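Local coordinates for DUF2020 domain-containing protein (PDB 3V7B), which is of unknown function but belongs to the DUF2020 family, grouped with the Mog1p/PsbP-like proteins, and folds as an antiparallel sheet with helices, at residues Val49-Phe53 with Asp54-Cys58; Arg74-Ser78 with Glu79-Ile83; Trp88-Ile92 with Asp93-Pro97. All coordinates share one frame; numbering follows the deposited sequence.

Contact 1: residues Val49-Phe53 with Asp54-Cys58; sequences VDTRF and DTPAC
The beta hairpin of strands 46-50 and 57-61 turns back on itself here, and D50 and A57 form its hydrogen-bonded antiparallel pair nearest the loop. D50 N donates to A57 O at 2.8 Å. A57 N returns a bond to D50 O at 3.1 Å. One residue further from the loop, V49 and C58 make a non-hydrogen-bonded pair, with both side chains on the other face of the sheet from D50 and A57. On that face V49 CG1 lies 4.3 Å from C58 SG, the sulfur of the disulfide to C28. P56 adds to this apolar patch, its CB 4.1 Å from V49 CB.

The loop opens with a type I beta turn from D50 to F53, and D50 shapes it. With CG anti to the backbone N (chi1 179°), the D50 carboxylate reaches R52. OD1 accepts from R52 N, which makes an Asx turn. R52 NE also donates to OD1, on the syn lone pair of that oxygen, while R52 NH2 meets the syn side of OD2 at 2.8 Å. The guanidinium thus approaches side-on and nearly coplanar, one nitrogen to each oxygen, in a salt bridge. M17 N is a further donor to OD2. The double grip and the backbone bond together should hold the carboxylate in one rotation.

F53 is buried and folds back over the hairpin end. Its CG is anti to its own carbonyl carbon (chi1 -56°), which carries the ring beside A57. The ring also touches R74 of strand 69-75 and L10. D50 O lies in the ring plane at one edge, and F53 CD2 comes within 3.8 Å of A57 CB.

Contact 2: residues Arg74-Ser78 with Glu79-Ile83; sequences RHMPS and EEEAI
E79 opens helix 79-89 directly after S78, its CB 3.7 Å from S78 C, and its extended side chain lies against Q120 of strand 114-121. E80 follows, its CB 3.6 Å from S78 OG, while its carboxylate leads away. E81 N makes the capping bond: it donates to S78 OG at 3.0 Å, with an N-H...O angle of 161°. The S78 hydroxyl lies between its own backbone N and carbonyl carbon (chi1 65°), which turns it in under the first turn of the helix. S78 is therefore the N-cap residue, and this part of the chain is the junction where strand 69-75 passes into the helix. The E81 side chain crosses that of M76, a selenomethionine, at a slant. Its OE1 sits 3.6 Å from M76 CE, and OE2 is held in a salt bridge by R84. A82 N gives a backbone bond to S78 O, also 3.0 Å. The A82 methyl lies beside M76, with CB 4.1 Å from M76 CG. Bent at chi2 and chi3, M76 places its SE over one face of the R74 guanidinium, toward the rim. I83 N closes a regular helical turn on E79 O, and the I83 side chain rests on Q120.

Contact 3: residues Trp88-Ile92 with Asp93-Pro97; sequences WAAPI and DTTEP
The carbonyl group of P91 is gripped on both faces by T94 and T95. T95 OG1 stands above one face and donates to P91 O at 2.9 Å. T94 N comes from the opposite face, at 3.1 Å. Both donors lie more than 50° out of the carbonyl plane. T94 OG1 adds a weak third bond to the same oxygen at 3.4 Å. The group is thus clamped between two consecutive threonines.

The bond from T94 N closes a beta turn from P91 to T94, and the backbone angles of I92 and D93 fit type I. This turn lies in the link that leaves helix 79-89 at A90 and enters the edge strand 96-98. Strand 96-98 in turn pairs with strand 105-111, through backbone bonds between E96 and R108.

T95 has OG1 between its backbone N and carbonyl carbon (chi1 66°), which aims the hydroxyl at P91 O and puts CG2 beside the proline. Its CG2 is 4.0 Å from P91 CD, and the two side chains cross at about a right angle. The A90 methyl is near too, with CB 3.9 Å from T95 CG2. T94 OG1 lies against the P91 ring, 3.3 Å from P91 CB. A water bridges the backbone across the turn, donating to I92 O at 2.8 Å and to T95 O at 2.9 Å.

In the fold
The contacts follow in series along the chain: contact 1, contact 2, contact 3. All reach the same antiparallel sheet. Contact 1 closes the hairpin of strands 46-50 and 57-61 at one side of it. Contact 2 is at the end of the next strand, 69-75, and starts helix 79-89. Contact 3 ends that helix and leads to strand 96-98, the outermost strand on the other side. Contacts 1 and 2 touch, with F53 CE1 3.5 Å from R74 CD; their centres are about 16 Å apart. Centres of contacts 2 and 3 lie about 17 Å apart, those of 1 and 3 about 24 Å. Helix 79-89 thus carries the chain across the sheet.

Contact 1: residues Val49-Phe53 with Asp54-Cys58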
loop_
_atom_site.group_PDB
_atom_site.type_symbol
_atom_site.label_atom_id
_atom_site.label_comp_id
_atom_site.label_asym_id
_atom_site.label_seq_id
_atom_site.Cartn_x
_atom_site.Cartn_y
_atom_site.Cartn_z
ATOM N N VAL A 49 8.853 -8.626 -1.136
ATOM C CA VAL A 49 9.133 -7.414 -0.483
ATOM C C VAL A 49 10.128 -6.633 -1.380
ATOM O O VAL A 49 10.959 -7.225 -2.107
ATOM C CB VAL A 49 9.845 -7.623 0.881
ATOM C CG1 VAL A 49 8.985 -8.448 1.848
ATOM C CG2 VAL A 49 11.167 -8.341 0.660
ATOM N N ASP A 50 10.060 -5.309 -1.270
ATOM C CA ASP A 50 10.912 -4.419 -2.022
ATOM C C ASP A 50 11.614 -3.587 -1.013
ATOM O O ASP A 50 11.026 -2.667 -0.458
ATOM C CB ASP A 50 10.055 -3.610 -3.033
ATOM C CG ASP A 50 10.893 -2.599 -3.890
ATOM O OD1 ASP A 50 12.094 -2.340 -3.579
ATOM O OD2 ASP A 50 10.332 -2.112 -4.889
ATOM N N THR A 51 12.888 -3.902 -0.766
ATOM C CA THR A 51 13.676 -3.267 0.277
ATOM C C THR A 51 14.340 -1.967 -0.185
ATOM O O THR A 51 15.212 -1.410 0.531
ATOM C CB THR A 51 14.770 -4.211 0.767
ATOM O OG1 THR A 51 15.559 -4.609 -0.350
ATOM C CG2 THR A 51 14.130 -5.418 1.393
ATOM N N ARG A 52 13.976 -1.493 -1.376
ATOM C CA ARG A 52 14.405 -0.087 -1.738
ATOM C C ARG A 52 13.884 0.976 -0.786
ATOM O O ARG A 52 14.543 2.011 -0.551
ATOM C CB ARG A 52 14.062 0.273 -3.181
ATOM C CG ARG A 52 14.842 -0.537 -4.174
ATOM C CD ARG A 52 14.415 -0.231 -5.612
ATOM N NE ARG A 52 12.973 -0.445 -5.760
ATOM C CZ ARG A 52 12.215 0.105 -6.722
ATOM N NH1 ARG A 52 12.759 0.872 -7.674
ATOM N NH2 ARG A 52 10.892 -0.116 -6.775
ATOM N N PHE A 53 12.760 0.662 -0.184
ATOM C CA PHE A 53 12.072 1.569 0.761
ATOM C C PHE A 53 12.589 1.287 2.157
ATOM O O PHE A 53 12.812 0.139 2.471
ATOM C CB PHE A 53 10.595 1.346 0.659
ATOM C CG PHE A 53 10.068 1.520 -0.756
ATOM C CD1 PHE A 53 9.710 2.773 -1.257
ATOM C CD2 PHE A 53 9.999 0.456 -1.591
ATOM C CE1 PHE A 53 9.254 2.946 -2.606
ATOM C CE2 PHE A 53 9.531 0.582 -2.916
ATOM C CZ PHE A 53 9.159 1.824 -3.422
ATOM N N ASP A 54 12.739 2.318 2.975
ATOM C CA ASP A 54 13.187 2.107 4.380
ATOM C C ASP A 54 12.326 1.009 5.048
ATOM O O ASP A 54 12.842 0.058 5.655
ATOM C CB ASP A 54 13.069 3.375 5.226
ATOM C CG ASP A 54 13.904 4.554 4.713
ATOM O OD1 ASP A 54 14.749 4.373 3.806
ATOM O OD2 ASP A 54 13.659 5.657 5.252
ATOM N N THR A 55 11.002 1.152 4.923
ATOM C CA THR A 55 10.068 0.090 5.279
ATOM C C THR A 55 9.766 -0.666 4.018
ATOM O O THR A 55 9.176 -0.085 3.076
ATOM C CB THR A 55 8.743 0.635 5.882
ATOM O OG1 THR A 55 9.055 1.315 7.103
ATOM C CG2 THR A 55 7.820 -0.515 6.161
ATOM N N PRO A 56 10.154 -1.949 3.956
ATOM C CA PRO A 56 9.922 -2.622 2.669
ATOM C C PRO A 56 8.500 -2.606 2.223
ATOM O O PRO A 56 7.612 -2.786 3.023
ATOM C CB PRO A 56 10.364 -4.070 2.948
ATOM C CG PRO A 56 11.369 -3.940 4.033
ATOM C CD PRO A 56 10.710 -2.908 4.930
ATOM N N ALA A 57 8.289 -2.396 0.934
ATOM C CA ALA A 57 6.991 -2.535 0.307
ATOM C C ALA A 57 6.678 -4.018 0.203
ATOM O O ALA A 57 7.593 -4.821 0.054
ATOM C CB ALA A 57 7.019 -1.914 -1.052
ATOM N N CYS A 58 5.402 -4.379 0.315
ATOM C CA CYS A 58 4.999 -5.798 0.309
ATOM C C CYS A 58 3.974 -5.958 -0.828
ATOM O O CYS A 58 3.018 -5.185 -0.966
ATOM C CB CYS A 58 4.377 -6.242 1.632
ATOM S SG CYS A 58 5.531 -6.132 3.032
#

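Contact 2: residues Arg74-Ser78 with Glu79-Ile83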
loop_
_atom_site.group_PDB
_atom_site.type_symbol
_atom_site.label_atom_id
_atom_site.label_comp_id
_atom_site.label_asym_id
_atom_site.label_seq_id
_atom_site.Cartn_x
_atom_site.Cartn_y
_atom_site.Cartn_z
ATOM N N ARG A 74 6.107 5.008 2.459
ATOM C CA ARG A 74 7.029 5.971 1.918
ATOM C C ARG A 74 7.490 6.920 3.024
ATOM O O ARG A 74 6.702 7.426 3.783
ATOM C CB ARG A 74 6.400 6.833 0.853
ATOM C CG ARG A 74 6.201 6.231 -0.502
ATOM C CD ARG A 74 7.270 5.399 -1.054
ATOM N NE ARG A 74 8.556 6.135 -1.167
ATOM C CZ ARG A 74 8.966 6.852 -2.197
ATOM N NH1 ARG A 74 8.277 6.896 -3.303
ATOM N NH2 ARG A 74 10.134 7.484 -2.136
ATOM N N HIS A 75 8.756 7.094 3.154
ATOM C CA HIS A 75 9.257 8.157 4.031
ATOM C C HIS A 75 9.833 9.213 3.101
ATOM O O HIS A 75 10.924 9.048 2.479
ATOM C CB HIS A 75 10.292 7.619 5.007
ATOM C CG HIS A 75 9.717 6.755 6.098
ATOM N ND1 HIS A 75 9.275 5.467 5.869
ATOM C CD2 HIS A 75 9.580 6.976 7.463
ATOM C CE1 HIS A 75 8.824 4.942 7.017
ATOM N NE2 HIS A 75 9.009 5.861 8.001
HETATM N N MSE A 76 9.093 10.286 2.925
HETATM C CA MSE A 76 9.495 11.361 1.990
HETATM C C MSE A 76 10.348 12.424 2.718
HETATM O O MSE A 76 10.335 12.507 3.946
HETATM C CB MSE A 76 8.287 12.027 1.327
HETATM C CG MSE A 76 7.349 11.056 0.551
HETATM SE SE MSE A 76 8.292 9.869 -0.731
HETATM C CE MSE A 76 8.527 11.172 -2.149
ATOM N N PRO A 77 11.141 13.212 1.957
ATOM C CA PRO A 77 11.953 14.348 2.504
ATOM C C PRO A 77 11.150 15.457 3.105
ATOM O O PRO A 77 11.709 16.275 3.858
ATOM C CB PRO A 77 12.651 14.924 1.257
ATOM C CG PRO A 77 12.603 13.869 0.243
ATOM C CD PRO A 77 11.383 13.028 0.500
ATOM N N SER A 78 9.871 15.538 2.746
ATOM C CA SER A 78 8.950 16.506 3.328
ATOM C C SER A 78 7.498 16.020 3.297
ATOM O O SER A 78 7.133 15.056 2.597
ATOM C CB SER A 78 8.957 17.827 2.558
ATOM O OG SER A 78 8.446 17.586 1.250
ATOM N N GLU A 79 6.673 16.740 4.050
ATOM C CA GLU A 79 5.223 16.489 4.089
ATOM C C GLU A 79 4.624 16.819 2.732
ATOM O O GLU A 79 3.769 16.075 2.218
ATOM C CB GLU A 79 4.562 17.304 5.213
ATOM C CG GLU A 79 3.085 17.294 5.174
ATOM C CD GLU A 79 2.476 17.764 6.466
ATOM O OE1 GLU A 79 1.272 17.952 6.380
ATOM O OE2 GLU A 79 3.192 17.929 7.507
ATOM N N GLU A 80 5.108 17.903 2.126
ATOM C CA GLU A 80 4.690 18.261 0.767
ATOM C C GLU A 80 4.842 17.109 -0.202
ATOM O O GLU A 80 3.968 16.846 -1.041
ATOM C CB GLU A 80 5.525 19.439 0.225
ATOM C CG GLU A 80 5.034 19.951 -1.124
ATOM C CD GLU A 80 3.639 20.594 -1.005
ATOM O OE1 GLU A 80 2.625 19.875 -0.834
ATOM O OE2 GLU A 80 3.541 21.847 -1.039
ATOM N N GLU A 81 6.000 16.469 -0.135
ATOM C CA GLU A 81 6.237 15.331 -1.011
ATOM C C GLU A 81 5.354 14.102 -0.633
ATOM O O GLU A 81 4.960 13.351 -1.510
ATOM C CB GLU A 81 7.736 14.980 -1.048
ATOM C CG GLU A 81 8.532 15.878 -1.998
ATOM C CD GLU A 81 8.205 15.529 -3.472
ATOM O OE1 GLU A 81 8.229 14.337 -3.840
ATOM O OE2 GLU A 81 7.938 16.430 -4.284
ATOM N N ALA A 82 5.102 13.895 0.660
ATOM C CA ALA A 82 4.197 12.827 1.080
ATOM C C ALA A 82 2.805 13.108 0.544
ATOM O O ALA A 82 2.108 12.214 0.144
ATOM C CB ALA A 82 4.147 12.643 2.554
ATOM N N ILE A 83 2.397 14.365 0.518
ATOM C CA ILE A 83 1.080 14.724 -0.063
ATOM C C ILE A 83 1.044 14.461 -1.557
ATOM O O ILE A 83 0.021 14.060 -2.105
ATOM C CB ILE A 83 0.682 16.218 0.289
ATOM C CG1 ILE A 83 0.438 16.385 1.768
ATOM C CG2 ILE A 83 -0.537 16.662 -0.501
ATOM C CD1 ILE A 83 0.541 17.824 2.356
#

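Contact 3: residues Trp88-Ile92 with Asp93-Pro97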
loop_
_atom_site.group_PDB
_atom_site.type_symbol
_atom_site.label_atom_id
_atom_site.label_comp_id
_atom_site.label_asym_id
_atom_site.label_seq_id
_atom_site.Cartn_x
_atom_site.Cartn_y
_atom_site.Cartn_z
ATOM N N TRP A 88 -1.148 11.558 -5.979
ATOM C CA TRP A 88 -0.920 10.732 -7.182
ATOM C C TRP A 88 -1.689 9.422 -7.124
ATOM O O TRP A 88 -2.432 9.103 -8.076
ATOM C CB TRP A 88 0.568 10.519 -7.332
ATOM C CG TRP A 88 0.983 9.343 -8.155
ATOM C CD1 TRP A 88 0.956 9.210 -9.540
ATOM C CD2 TRP A 88 1.520 8.058 -7.645
ATOM N NE1 TRP A 88 1.403 7.939 -9.920
ATOM C CE2 TRP A 88 1.772 7.214 -8.832
ATOM C CE3 TRP A 88 1.817 7.550 -6.380
ATOM C CZ2 TRP A 88 2.289 5.929 -8.721
ATOM C CZ3 TRP A 88 2.304 6.257 -6.279
ATOM C CH2 TRP A 88 2.550 5.472 -7.426
ATOM N N ALA A 89 -1.622 8.733 -5.966
ATOM C CA ALA A 89 -2.267 7.421 -5.797
ATOM C C ALA A 89 -3.801 7.534 -5.742
ATOM O O ALA A 89 -4.502 6.661 -6.226
ATOM C CB ALA A 89 -1.769 6.724 -4.560
ATOM N N ALA A 90 -4.280 8.647 -5.154
ATOM C CA ALA A 90 -5.708 8.900 -4.858
ATOM C C ALA A 90 -6.044 10.319 -5.280
ATOM O O ALA A 90 -6.072 11.208 -4.452
ATOM C CB ALA A 90 -6.067 8.617 -3.370
ATOM N N PRO A 91 -6.333 10.510 -6.580
ATOM C CA PRO A 91 -6.498 11.912 -7.084
ATOM C C PRO A 91 -7.701 12.613 -6.440
ATOM O O PRO A 91 -8.738 11.981 -6.201
ATOM C CB PRO A 91 -6.691 11.739 -8.609
ATOM C CG PRO A 91 -6.022 10.421 -8.922
ATOM C CD PRO A 91 -6.201 9.529 -7.690
ATOM N N ILE A 92 -7.563 13.931 -6.303
ATOM C CA ILE A 92 -8.445 14.778 -5.523
ATOM C C ILE A 92 -9.813 14.678 -6.142
ATOM O O ILE A 92 -10.773 14.553 -5.399
ATOM C CB ILE A 92 -8.007 16.255 -5.527
ATOM C CG1 ILE A 92 -6.708 16.475 -4.754
ATOM C CG2 ILE A 92 -9.077 17.147 -4.892
ATOM C CD1 ILE A 92 -6.791 16.079 -3.309
ATOM N N ASP A 93 -9.913 14.605 -7.467
ATOM C CA ASP A 93 -11.256 14.587 -8.072
ATOM C C ASP A 93 -11.888 13.267 -8.345
ATOM O O ASP A 93 -12.995 13.207 -8.927
ATOM C CB ASP A 93 -11.249 15.399 -9.367
ATOM C CG ASP A 93 -10.255 14.890 -10.392
ATOM O OD1 ASP A 93 -9.858 13.708 -10.275
ATOM O OD2 ASP A 93 -9.881 15.689 -11.289
ATOM N N THR A 94 -11.231 12.179 -7.966
ATOM C CA THR A 94 -11.721 10.853 -8.279
ATOM C C THR A 94 -11.826 9.972 -7.050
ATOM O O THR A 94 -12.151 8.814 -7.170
ATOM C CB THR A 94 -10.836 10.120 -9.350
ATOM O OG1 THR A 94 -9.466 9.981 -8.887
ATOM C CG2 THR A 94 -10.889 10.811 -10.664
ATOM N N THR A 95 -11.505 10.504 -5.865
ATOM C CA THR A 95 -11.526 9.724 -4.683
ATOM C C THR A 95 -12.207 10.524 -3.580
ATOM O O THR A 95 -12.345 11.783 -3.693
ATOM C CB THR A 95 -10.084 9.304 -4.236
ATOM O OG1 THR A 95 -9.344 10.464 -3.850
ATOM C CG2 THR A 95 -9.347 8.505 -5.426
ATOM N N GLU A 96 -12.563 9.813 -2.499
ATOM C CA GLU A 96 -13.201 10.424 -1.340
ATOM C C GLU A 96 -12.232 10.499 -0.184
ATOM O O GLU A 96 -11.141 9.851 -0.212
ATOM C CB GLU A 96 -14.529 9.712 -0.978
ATOM C CG GLU A 96 -14.335 8.257 -0.637
ATOM C CD GLU A 96 -15.547 7.517 -0.150
ATOM O OE1 GLU A 96 -16.660 8.052 -0.166
ATOM O OE2 GLU A 96 -15.351 6.358 0.261
ATOM N N PRO A 97 -12.537 11.358 0.803
ATOM C CA PRO A 97 -11.541 11.495 1.848
ATOM C C PRO A 97 -11.336 10.201 2.608
ATOM O O PRO A 97 -12.274 9.437 2.774
ATOM C CB PRO A 97 -12.119 12.555 2.772
ATOM C CG PRO A 97 -13.069 13.322 1.896
ATOM C CD PRO A 97 -13.618 12.347 0.919
HETATM O O HOH W 1 -13.464 14.068 -5.013
#